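Local structure of bottromycin amidohydrolase (Streptomyces purpureus, 6I5S) at residues Lys169-Val174 with Ala203-Val208; Gln305-Asp310 with Asn351-Ala356. The protein probably hydrolyses an amide bond in a thiazoline-bearing intermediate with a pair of zinc ions, acting as the gatekeeper amidohydrolase of bottromycin biosynthesis. All coordinates share one frame; numbering follows the deposited sequence.

Contact 1: residues Lys169-Val174 with Ala203-Val208; sequences KVVDDV and AGIPVV
Val171 and Val174, one helical turn apart, face Ala203 and Ile205, and both facing pairs keep their CA atoms 8.0 Å apart, a spacing bridged by side chains alone. Residues 169-174 are a continuous piece of helix 164-177, while the other segment leaves helix 190-203 at Gly204, whose positive phi (72°) and two bonds back into the last turn make a Schellman motif. Just past this ending, Ile205 points at helix 164-177. Val174 and Ile205 meet tip to tip, with Val174 CG1 3.7 Å from Ile205 CD1. CG1 of Val174 stands anti to its own nitrogen (chi1 170°), which swings this methyl out to the isoleucine. Beyond Ile205 the chain extends, and the backbone bonds of Pro206 and Val208 with Ile182 fit the parallel beta-alpha units of the barrel expected of a carboxylated-lysine, two-zinc amidohydrolase, in which His210 follows shortly as a zinc ligand. Val171 crosses Ile205 obliquely, its CG1 4.0 Å from Ile205 CD1, and the same Val171 methyl looks across to Ala203 CB at 4.4 Å. Exchanging Ile205 for an alanine would probably open a gap beside both valines, Val171 losing CD1 and Val174 the whole branched end it packs on. Ala144 and Ile182 also touch Val174, and Ile182 and Ala200 pack on Ile205.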
ATOM      1  N   LYS A 169       1.658 -21.315 -18.063  1.00 29.29           N
ATOM      2  CA  LYS A 169       1.481 -20.105 -18.856  1.00 33.04           C
ATOM      3  C   LYS A 169       1.608 -18.845 -18.009  1.00 33.51           C
ATOM      4  O   LYS A 169       2.021 -17.798 -18.511  1.00 28.84           O
ATOM      5  CB  LYS A 169       0.121 -20.123 -19.566  1.00 31.59           C
ATOM      6  CG  LYS A 169      -0.062 -21.142 -20.742  1.00 34.96           C
ATOM      7  CD  LYS A 169      -1.532 -20.960 -21.255  1.00 47.13           C
ATOM      8  CE  LYS A 169      -1.898 -21.886 -22.349  1.00 79.59           C
ATOM      9  NZ  LYS A 169      -3.318 -21.673 -22.740  1.00 98.11           N
ATOM     10  N   VAL A 170       1.218 -18.903 -16.734  1.00 30.10           N
ATOM     11  CA  VAL A 170       1.392 -17.750 -15.885  1.00 26.02           C
ATOM     12  C   VAL A 170       2.858 -17.548 -15.542  1.00 25.92           C
ATOM     13  O   VAL A 170       3.361 -16.420 -15.595  1.00 26.01           O
ATOM     14  CB  VAL A 170       0.518 -17.862 -14.628  1.00 28.16           C
ATOM     15  CG1 VAL A 170       0.745 -16.675 -13.691  1.00 30.01           C
ATOM     16  CG2 VAL A 170      -0.906 -18.036 -15.029  1.00 31.71           C
ATOM     17  N   VAL A 171       3.547 -18.621 -15.189  1.00 25.48           N
ATOM     18  CA  VAL A 171       4.978 -18.548 -14.933  1.00 25.21           C
ATOM     19  C   VAL A 171       5.725 -17.998 -16.179  1.00 25.77           C
ATOM     20  O   VAL A 171       6.637 -17.174 -16.053  1.00 26.88           O
ATOM     21  CB  VAL A 171       5.487 -19.937 -14.498  1.00 26.52           C
ATOM     22  CG1 VAL A 171       7.004 -20.022 -14.503  1.00 29.86           C
ATOM     23  CG2 VAL A 171       4.991 -20.306 -13.048  1.00 28.36           C
ATOM     24  N   ASP A 172       5.302 -18.383 -17.382  1.00 27.56           N
ATOM     25  CA  ASP A 172       5.914 -17.835 -18.612  1.00 28.47           C
ATOM     26  C   ASP A 172       5.782 -16.322 -18.705  1.00 27.64           C
ATOM     27  O   ASP A 172       6.729 -15.635 -19.133  1.00 28.01           O
ATOM     28  CB  ASP A 172       5.262 -18.450 -19.838  1.00 27.40           C
ATOM     29  CG  ASP A 172       5.570 -19.947 -20.004  1.00 41.92           C
ATOM     30  OD1 ASP A 172       6.615 -20.398 -19.472  1.00 32.32           O
ATOM     31  OD2 ASP A 172       4.827 -20.650 -20.749  1.00 32.58           O
ATOM     32  N   ASP A 173       4.565 -15.801 -18.427  1.00 25.82           N
ATOM     33  CA  ASP A 173       4.323 -14.367 -18.418  1.00 28.32           C
ATOM     34  C   ASP A 173       5.189 -13.661 -17.368  1.00 27.77           C
ATOM     35  O   ASP A 173       5.760 -12.603 -17.635  1.00 25.26           O
ATOM     36  CB  ASP A 173       2.861 -14.063 -18.135  1.00 32.51           C
ATOM     37  CG  ASP A 173       1.945 -14.148 -19.351  1.00 33.27           C
ATOM     38  OD1 ASP A 173       2.382 -14.313 -20.481  1.00 32.75           O
ATOM     39  OD2 ASP A 173       0.700 -14.005 -19.153  1.00 34.65           O
ATOM     40  N   VAL A 174       5.280 -14.221 -16.170  1.00 27.34           N
ATOM     41  CA  VAL A 174       6.068 -13.608 -15.110  1.00 27.84           C
ATOM     42  C   VAL A 174       7.516 -13.468 -15.550  1.00 24.78           C
ATOM     43  O   VAL A 174       8.109 -12.379 -15.471  1.00 26.45           O
ATOM     44  CB  VAL A 174       5.922 -14.404 -13.800  1.00 27.12           C
ATOM     45  CG1 VAL A 174       6.913 -13.943 -12.751  1.00 24.31           C
ATOM     46  CG2 VAL A 174       4.486 -14.256 -13.272  1.00 24.14           C
ATOM     47  N   ALA A 203      11.011 -21.546  -9.654  1.00 33.19           N
ATOM     48  CA  ALA A 203      11.367 -20.451 -10.547  1.00 34.90           C
ATOM     49  C   ALA A 203      11.723 -19.168  -9.797  1.00 34.53           C
ATOM     50  O   ALA A 203      12.037 -18.154 -10.439  1.00 31.70           O
ATOM     51  CB  ALA A 203      10.210 -20.160 -11.514  1.00 32.35           C
ATOM     52  N   GLY A 204      11.742 -19.195  -8.467  1.00 31.69           N
ATOM     53  CA  GLY A 204      12.049 -17.980  -7.708  1.00 31.41           C
ATOM     54  C   GLY A 204      10.986 -16.925  -7.689  1.00 34.77           C
ATOM     55  O   GLY A 204      11.293 -15.756  -7.447  1.00 32.63           O
ATOM     56  N   ILE A 205       9.737 -17.289  -7.952  1.00 25.83           N
ATOM     57  CA  ILE A 205       8.628 -16.344  -8.051  1.00 24.65           C
ATOM     58  C   ILE A 205       7.824 -16.394  -6.752  1.00 27.98           C
ATOM     59  O   ILE A 205       7.264 -17.467  -6.421  1.00 27.81           O
ATOM     60  CB  ILE A 205       7.717 -16.686  -9.223  1.00 28.24           C
ATOM     61  CG1 ILE A 205       8.485 -16.651 -10.544  1.00 26.16           C
ATOM     62  CG2 ILE A 205       6.555 -15.699  -9.275  1.00 26.60           C
ATOM     63  CD1 ILE A 205       7.731 -17.358 -11.606  1.00 25.86           C
ATOM     64  N   PRO A 206       7.632 -15.278  -6.073  1.00 26.73           N
ATOM     65  CA  PRO A 206       6.758 -15.271  -4.881  1.00 27.45           C
ATOM     66  C   PRO A 206       5.294 -15.333  -5.230  1.00 27.15           C
ATOM     67  O   PRO A 206       4.860 -14.782  -6.246  1.00 26.10           O
ATOM     68  CB  PRO A 206       7.082 -13.933  -4.201  1.00 30.11           C
ATOM     69  CG  PRO A 206       7.617 -13.096  -5.218  1.00 31.26           C
ATOM     70  CD  PRO A 206       8.311 -13.990  -6.246  1.00 27.59           C
ATOM     71  N   VAL A 207       4.539 -16.032  -4.364  1.00 23.88           N
ATOM     72  CA  VAL A 207       3.092 -16.124  -4.472  1.00 23.24           C
ATOM     73  C   VAL A 207       2.460 -15.395  -3.287  1.00 24.25           C
ATOM     74  O   VAL A 207       2.785 -15.670  -2.117  1.00 28.14           O
ATOM     75  CB  VAL A 207       2.617 -17.595  -4.521  1.00 28.06           C
ATOM     76  CG1 VAL A 207       1.095 -17.641  -4.601  1.00 34.34           C
ATOM     77  CG2 VAL A 207       3.293 -18.341  -5.705  1.00 27.48           C
ATOM     78  N   VAL A 208       1.541 -14.476  -3.588  1.00 24.89           N
ATOM     79  CA  VAL A 208       0.882 -13.673  -2.584  1.00 23.69           C
ATOM     80  C   VAL A 208      -0.621 -13.807  -2.802  1.00 27.32           C
ATOM     81  O   VAL A 208      -1.073 -14.411  -3.761  1.00 26.75           O
ATOM     82  CB  VAL A 208       1.307 -12.187  -2.627  1.00 26.28           C
ATOM     83  CG1 VAL A 208       2.771 -12.049  -2.340  1.00 28.79           C
ATOM     84  CG2 VAL A 208       0.962 -11.544  -3.977  1.00 24.60           C
TER

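Contact 2: residues Gln305-Asp310 with Asn351-Ala356; sequences QAAARD and NPFVVA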
ATOM      1  N   GLN A 305     -20.382   5.905  -5.056  1.00 33.22           N
ATOM      2  CA  GLN A 305     -21.667   6.493  -4.703  1.00 33.54           C
ATOM      3  C   GLN A 305     -22.634   5.422  -4.204  1.00 34.84           C
ATOM      4  O   GLN A 305     -23.439   5.662  -3.282  1.00 36.13           O
ATOM      5  CB  GLN A 305     -22.250   7.203  -5.915  1.00 34.00           C
ATOM      6  CG  GLN A 305     -23.534   8.003  -5.589  1.00 45.82           C
ATOM      7  CD  GLN A 305     -23.241   9.433  -5.317  1.00 66.37           C
ATOM      8  OE1 GLN A 305     -22.451  10.042  -6.024  1.00 70.34           O
ATOM      9  NE2 GLN A 305     -23.855   9.988  -4.276  1.00 78.98           N
ATOM     10  N   ALA A 306     -22.558   4.224  -4.782  1.00 35.76           N
ATOM     11  CA  ALA A 306     -23.395   3.127  -4.291  1.00 33.66           C
ATOM     12  C   ALA A 306     -23.016   2.738  -2.875  1.00 33.99           C
ATOM     13  O   ALA A 306     -23.878   2.433  -2.051  1.00 30.62           O
ATOM     14  CB  ALA A 306     -23.274   1.931  -5.222  1.00 33.22           C
ATOM     15  N   ALA A 307     -21.735   2.723  -2.578  1.00 34.05           N
ATOM     16  CA  ALA A 307     -21.307   2.426  -1.224  1.00 36.67           C
ATOM     17  C   ALA A 307     -21.764   3.518  -0.261  1.00 37.78           C
ATOM     18  O   ALA A 307     -22.124   3.231   0.885  1.00 38.20           O
ATOM     19  CB  ALA A 307     -19.790   2.267  -1.184  1.00 35.55           C
ATOM     20  N   ALA A 308     -21.750   4.775  -0.709  1.00 37.20           N
ATOM     21  CA  ALA A 308     -22.258   5.869   0.113  1.00 35.50           C
ATOM     22  C   ALA A 308     -23.725   5.674   0.457  1.00 35.58           C
ATOM     23  O   ALA A 308     -24.154   6.003   1.566  1.00 34.03           O
ATOM     24  CB  ALA A 308     -22.051   7.200  -0.607  1.00 39.30           C
ATOM     25  N   ARG A 309     -24.519   5.183  -0.495  1.00 33.05           N
ATOM     26  CA  ARG A 309     -25.923   4.875  -0.236  1.00 34.98           C
ATOM     27  C   ARG A 309     -26.059   3.789   0.822  1.00 37.54           C
ATOM     28  O   ARG A 309     -26.913   3.884   1.720  1.00 38.23           O
ATOM     29  CB  ARG A 309     -26.594   4.447  -1.534  1.00 32.52           C
ATOM     30  CG  ARG A 309     -28.101   4.262  -1.417  1.00 36.89           C
ATOM     31  CD  ARG A 309     -28.855   5.550  -1.023  1.00 49.01           C
ATOM     32  NE  ARG A 309     -28.547   6.684  -1.899  1.00 51.59           N
ATOM     33  CZ  ARG A 309     -29.168   6.957  -3.051  1.00 54.18           C
ATOM     34  NH1 ARG A 309     -30.169   6.190  -3.491  1.00 48.61           N
ATOM     35  NH2 ARG A 309     -28.778   8.006  -3.777  1.00 46.66           N
ATOM     36  N   ASP A 310     -25.211   2.757   0.747  1.00 36.29           N
ATOM     37  CA  ASP A 310     -25.233   1.734   1.786  1.00 34.36           C
ATOM     38  C   ASP A 310     -24.918   2.357   3.133  1.00 40.86           C
ATOM     39  O   ASP A 310     -25.566   2.048   4.137  1.00 41.56           O
ATOM     40  CB  ASP A 310     -24.227   0.611   1.507  1.00 42.45           C
ATOM     41  CG  ASP A 310     -24.769  -0.497   0.604  1.00 41.17           C
ATOM     42  OD1 ASP A 310     -25.986  -0.716   0.557  1.00 45.13           O
ATOM     43  OD2 ASP A 310     -23.944  -1.182  -0.064  1.00 44.51           O
ATOM     44  N   ASN A 351     -10.825   0.867  -3.514  1.00 31.97           N
ATOM     45  CA  ASN A 351     -12.108   0.458  -2.944  1.00 34.47           C
ATOM     46  C   ASN A 351     -12.855   1.699  -2.472  1.00 26.42           C
ATOM     47  O   ASN A 351     -12.229   2.742  -2.182  1.00 27.86           O
ATOM     48  CB  ASN A 351     -11.906  -0.468  -1.751  1.00 38.00           C
ATOM     49  CG  ASN A 351     -11.586  -1.892  -2.135  1.00 51.97           C
ATOM     50  OD1 ASN A 351     -11.241  -2.156  -3.262  1.00 40.41           O
ATOM     51  ND2 ASN A 351     -11.650  -2.806  -1.166  1.00100.00           N
ATOM     52  N   PRO A 352     -14.189   1.637  -2.383  1.00 25.06           N
ATOM     53  CA  PRO A 352     -14.929   2.846  -2.026  1.00 28.74           C
ATOM     54  C   PRO A 352     -14.462   3.511  -0.738  1.00 35.79           C
ATOM     55  O   PRO A 352     -14.321   2.869   0.306  1.00 28.89           O
ATOM     56  CB  PRO A 352     -16.356   2.336  -1.941  1.00 28.45           C
ATOM     57  CG  PRO A 352     -16.419   1.179  -2.960  1.00 30.62           C
ATOM     58  CD  PRO A 352     -15.099   0.531  -2.793  1.00 33.37           C
ATOM     59  N   PHE A 353     -14.136   4.800  -0.852  1.00 30.65           N
ATOM     60  CA  PHE A 353     -13.704   5.667   0.245  1.00 27.44           C
ATOM     61  C   PHE A 353     -12.353   5.288   0.827  1.00 29.63           C
ATOM     62  O   PHE A 353     -12.000   5.751   1.918  1.00 30.96           O
ATOM     63  CB  PHE A 353     -14.807   5.723   1.309  1.00 31.34           C
ATOM     64  CG  PHE A 353     -16.043   6.308   0.742  1.00 33.39           C
ATOM     65  CD1 PHE A 353     -16.066   7.646   0.376  1.00 39.69           C
ATOM     66  CD2 PHE A 353     -17.133   5.528   0.468  1.00 40.30           C
ATOM     67  CE1 PHE A 353     -17.185   8.205  -0.208  1.00 49.96           C
ATOM     68  CE2 PHE A 353     -18.262   6.093  -0.115  1.00 42.46           C
ATOM     69  CZ  PHE A 353     -18.276   7.425  -0.450  1.00 45.74           C
ATOM     70  N   VAL A 354     -11.555   4.511   0.087  1.00 28.10           N
ATOM     71  CA  VAL A 354     -10.158   4.239   0.430  1.00 24.76           C
ATOM     72  C   VAL A 354      -9.305   4.992  -0.585  1.00 26.55           C
ATOM     73  O   VAL A 354      -9.147   4.530  -1.715  1.00 27.90           O
ATOM     74  CB  VAL A 354      -9.857   2.756   0.448  1.00 25.22           C
ATOM     75  CG1 VAL A 354      -8.454   2.537   0.995  1.00 26.99           C
ATOM     76  CG2 VAL A 354     -10.908   2.019   1.306  1.00 28.56           C
ATOM     77  N   VAL A 355      -8.812   6.169  -0.195  1.00 25.32           N
ATOM     78  CA  VAL A 355      -8.181   7.105  -1.126  1.00 24.30           C
ATOM     79  C   VAL A 355      -6.681   6.878  -1.098  1.00 27.25           C
ATOM     80  O   VAL A 355      -6.053   6.978  -0.041  1.00 25.47           O
ATOM     81  CB  VAL A 355      -8.511   8.561  -0.766  1.00 28.22           C
ATOM     82  CG1 VAL A 355      -7.797   9.572  -1.735  1.00 30.80           C
ATOM     83  CG2 VAL A 355     -10.020   8.811  -0.811  1.00 31.71           C
ATOM     84  N   ALA A 356      -6.097   6.609  -2.275  1.00 27.50           N
ATOM     85  CA  ALA A 356      -4.644   6.437  -2.375  1.00 25.51           C
ATOM     86  C   ALA A 356      -3.899   7.627  -1.752  1.00 22.98           C
ATOM     87  O   ALA A 356      -4.062   8.779  -2.165  1.00 27.12           O
ATOM     88  CB  ALA A 356      -4.221   6.277  -3.855  1.00 28.05           C
TER
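Ala307 is the first residue of helix segment 305-310 to meet the loop, and its methyl points at the ring of Pro352. CB of Ala307 sits 3.5 Å from Pro352 CB, the closest approach between the segments. The same alanine methyl also lies near the edge of Phe353, 4.3 Å from its CE2. Next along the helix, Ala308 takes the rim of that aromatic ring: its CB is 3.8 Å from Phe353 CZ. The Ala308 nitrogen lies in the ring plane beyond CE2, at the edge, so the helix backbone meets carbon-hydrogen rim and not pi cloud. Both loop residues are presented by a type II turn from Asn351 to Val354, closed by Val354 N on Asn351 O at 3.0 Å. Pro352 fills the second place of the turn and Phe353 the third, with the positive phi (67°) which that place requires. With CG set beside its own nitrogen (chi1 -62°), the phenylalanine directs its ring at the helix; Trp304 of the same helix meets the ring with planes at about 45°, and Val292 and Leu293 of helix 290-295 also touch it. This turn follows closely on the zinc ligand Asp348, and the Pro352 side chain is about 10 Å from a zinc ion. Helix and turn meet through apolar contact, with no hydrogen bond between the segments, and two small methyls let a proline and an aromatic edge come close.

Both contacts are apolar, partly buried and free of hydrogen bonds between their segments, and each sets a helix against a loop. They share no element, however: contact 1 joins helix 164-177 to the chain leaving helix 190-203, contact 2 joins helix 301-313 to the turn after Asp348. Their centres lie 33 Å apart and their nearest atoms about 15 Å. Branched aliphatic ends bridge a wide backbone spacing in the first, whereas alanines let the backbones come nearer in the second, where ring edges do the touching. In sequence both loops lie close to zinc ligands, contact 1 before His210 and contact 2 after Asp348.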